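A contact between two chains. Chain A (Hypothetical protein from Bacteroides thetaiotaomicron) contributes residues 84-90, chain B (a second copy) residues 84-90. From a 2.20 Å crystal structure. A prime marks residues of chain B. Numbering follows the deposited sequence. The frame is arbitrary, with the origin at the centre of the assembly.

Chain A (84-90) GFSRKLK
Chain B, residues 84-90: GFSRKLK

An exact two-fold axis relates the two copies of Gly84–Lys90, so every contact described for one chain has its mate in the other. Neither stretch forms a regular helix or strand. Phe85 and Ser86 are extended (phi/psi −61/145° and −143/148°), Arg87 makes a turn at −65/−42°, Lys88 and Leu89 return to extended values (−76/135° and −56/150°), and Gly84 and Lys90 lie at −119/31° and −90/16°. From Gly84 to Lys90 the stretches run in broadly the same direction. The two backbones come nearest at identical residues, where Arg87 CA lies 6.2 Å from Arg87′ CA and Lys88 CA 6.7 Å from Lys88′ CA.

Polar contacts across the axis come from the arginines. The CA-to-CB bond of Arg87 points sideways, but chi1 to chi3 are all t (−168°, 175°, 157°) and chi4 is 170°, so the nearly straight side chain carries its guanidinium to the partner backbone. Arg87 NE donates to Arg87′ O at 2.8 Å, with an N-H...O angle of 177° that marks a well-directed hydrogen bond. Arg87 NH2 lies 2.7 Å from Ser86′ O, yet the angle of 116° makes this bond weak despite its short length. Arginine suits the site because its long chain and several N-H groups can serve successive carbonyls; NH1 and NH2 also have hydrogen-bond partners elsewhere in the structure.

Nonpolar packing encloses the same group. Phe85′ CE1 lies over one face of the Arg87 guanidinium, 3.5 Å from NH1, and Leu89′ CD2 lies over the opposite face, 4.1 Å from NH2. Phenylalanine (chi1 t, −158°; chi2 75°) and leucine (chi1 m, −69°; chi2 t, −169°) suit these faces, which present no N-H to satisfy. The aliphatic parts of the arginines meet as well, with Arg87 CG 3.8 Å from Arg87′ CG. Of the 358 Å² buried in total, Arg87 and Arg87′ supply 121 and 118 Å², Phe85 and Phe85′ 30 and 28 Å², and Leu89 and Leu89′ 21 and 23 Å².

Bonds within each stretch link its backbone and side chains. Ser86, chi1 p (66°), points its CA-to-CB bond away from the partner, and its short side chain lets OG donate to Lys88 O at 2.7 Å, spanning the Arg87 turn. Lys90, with chi1 to chi4 m, t, t, p (−57°, −159°, 165°, 75°), brings NZ to 2.8 Å from Gly84 O in a hydrogen bond and to 3.3 Å from Ser86 OG in a weak one. Lys88, all t, also points its CA-to-CB bond away, and its NZ is bonded elsewhere in the structure.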

# COMPACT_ATOMS: atom_id res chain seq x y z
N GLY A 84 -13.10 16.50 2.83
CA GLY A 84 -12.26 16.00 3.92
C GLY A 84 -11.14 15.21 3.27
O GLY A 84 -10.61 14.24 3.84
N PHE A 85 -10.79 15.67 2.07
CA PHE A 85 -9.95 14.99 1.08
C PHE A 85 -8.53 14.70 1.54
O PHE A 85 -7.92 15.48 2.30
CB PHE A 85 -9.89 15.85 -0.20
CG PHE A 85 -9.51 15.08 -1.45
CD1 PHE A 85 -10.43 14.22 -2.08
CD2 PHE A 85 -8.26 15.24 -2.03
CE1 PHE A 85 -10.09 13.52 -3.25
CE2 PHE A 85 -7.92 14.53 -3.21
CZ PHE A 85 -8.84 13.67 -3.80
N SER A 86 -8.03 13.56 1.07
CA SER A 86 -6.59 13.28 0.96
C SER A 86 -6.40 12.46 -0.33
O SER A 86 -7.28 11.70 -0.72
CB SER A 86 -6.09 12.51 2.18
OG SER A 86 -6.67 11.20 2.26
N ARG A 87 -5.27 12.62 -1.01
CA ARG A 87 -5.04 11.84 -2.22
C ARG A 87 -4.94 10.33 -1.93
O ARG A 87 -5.52 9.51 -2.65
CB ARG A 87 -3.80 12.35 -2.95
CG ARG A 87 -3.67 11.80 -4.33
CD ARG A 87 -2.51 12.42 -5.06
NE ARG A 87 -2.08 11.53 -6.13
CZ ARG A 87 -1.21 11.85 -7.08
NH1 ARG A 87 -0.64 13.03 -7.10
NH2 ARG A 87 -0.90 10.96 -8.01
N LYS A 88 -4.23 9.97 -0.85
CA LYS A 88 -4.13 8.58 -0.43
C LYS A 88 -5.44 8.17 0.25
O LYS A 88 -5.97 8.91 1.07
CB LYS A 88 -2.93 8.43 0.53
CG LYS A 88 -2.61 7.01 0.95
CD LYS A 88 -1.42 6.98 1.91
CE LYS A 88 -1.18 5.58 2.47
NZ LYS A 88 -0.31 5.60 3.71
N LEU A 89 -5.96 6.99 -0.09
CA LEU A 89 -7.16 6.46 0.57
C LEU A 89 -7.00 6.37 2.08
O LEU A 89 -5.90 6.13 2.59
CB LEU A 89 -7.48 5.06 0.06
CG LEU A 89 -7.96 4.91 -1.37
CD1 LEU A 89 -8.48 3.51 -1.58
CD2 LEU A 89 -8.99 5.97 -1.76
N LYS A 90 -8.12 6.52 2.78
CA LYS A 90 -8.10 6.35 4.22
C LYS A 90 -8.36 4.91 4.66
O LYS A 90 -8.64 4.68 5.84
CB LYS A 90 -9.09 7.32 4.87
CG LYS A 90 -8.79 8.75 4.50
CD LYS A 90 -9.39 9.74 5.50
CE LYS A 90 -8.80 11.11 5.32
NZ LYS A 90 -9.38 11.73 4.11
N GLY B 84 -0.68 12.96 -16.84
CA GLY B 84 -0.61 11.50 -17.00
C GLY B 84 -1.07 10.90 -15.69
O GLY B 84 -0.64 9.81 -15.28
N PHE B 85 -1.98 11.64 -15.06
CA PHE B 85 -2.44 11.49 -13.67
C PHE B 85 -3.10 10.15 -13.36
O PHE B 85 -3.79 9.56 -14.20
CB PHE B 85 -3.43 12.62 -13.34
CG PHE B 85 -3.58 12.91 -11.86
CD1 PHE B 85 -2.58 13.58 -11.14
CD2 PHE B 85 -4.74 12.54 -11.17
CE1 PHE B 85 -2.72 13.86 -9.78
CE2 PHE B 85 -4.88 12.82 -9.80
CZ PHE B 85 -3.86 13.47 -9.11
N SER B 86 -2.86 9.70 -12.13
CA SER B 86 -3.71 8.74 -11.43
C SER B 86 -3.71 9.15 -9.94
O SER B 86 -2.72 9.68 -9.45
CB SER B 86 -3.18 7.31 -11.61
OG SER B 86 -1.91 7.13 -10.98
N ARG B 87 -4.81 8.92 -9.24
CA ARG B 87 -4.84 9.27 -7.82
C ARG B 87 -3.84 8.43 -7.00
O ARG B 87 -3.13 8.97 -6.14
CB ARG B 87 -6.26 9.14 -7.28
CG ARG B 87 -6.42 9.76 -5.92
CD ARG B 87 -7.85 9.72 -5.47
NE ARG B 87 -7.91 9.81 -4.02
CZ ARG B 87 -9.01 9.99 -3.31
NH1 ARG B 87 -10.18 10.09 -3.90
NH2 ARG B 87 -8.94 10.06 -1.99
N LYS B 88 -3.77 7.13 -7.28
CA LYS B 88 -2.81 6.25 -6.62
C LYS B 88 -1.42 6.50 -7.22
O LYS B 88 -1.28 6.58 -8.44
CB LYS B 88 -3.25 4.79 -6.82
CG LYS B 88 -2.43 3.76 -6.07
CD LYS B 88 -2.94 2.34 -6.35
CE LYS B 88 -2.03 1.28 -5.74
NZ LYS B 88 -2.27 -0.09 -6.33
N LEU B 89 -0.40 6.60 -6.38
CA LEU B 89 0.98 6.74 -6.84
C LEU B 89 1.40 5.62 -7.78
O LEU B 89 0.94 4.47 -7.63
CB LEU B 89 1.96 6.74 -5.68
CG LEU B 89 1.94 7.94 -4.74
CD1 LEU B 89 3.15 7.87 -3.84
CD2 LEU B 89 1.86 9.28 -5.49
N LYS B 90 2.29 5.93 -8.70
CA LYS B 90 2.83 4.91 -9.58
C LYS B 90 4.09 4.23 -9.01
O LYS B 90 4.79 3.55 -9.75
CB LYS B 90 3.10 5.49 -10.96
CG LYS B 90 1.85 6.09 -11.55
CD LYS B 90 1.93 6.20 -13.08
CE LYS B 90 0.58 6.46 -13.68
NZ LYS B 90 0.21 7.87 -13.43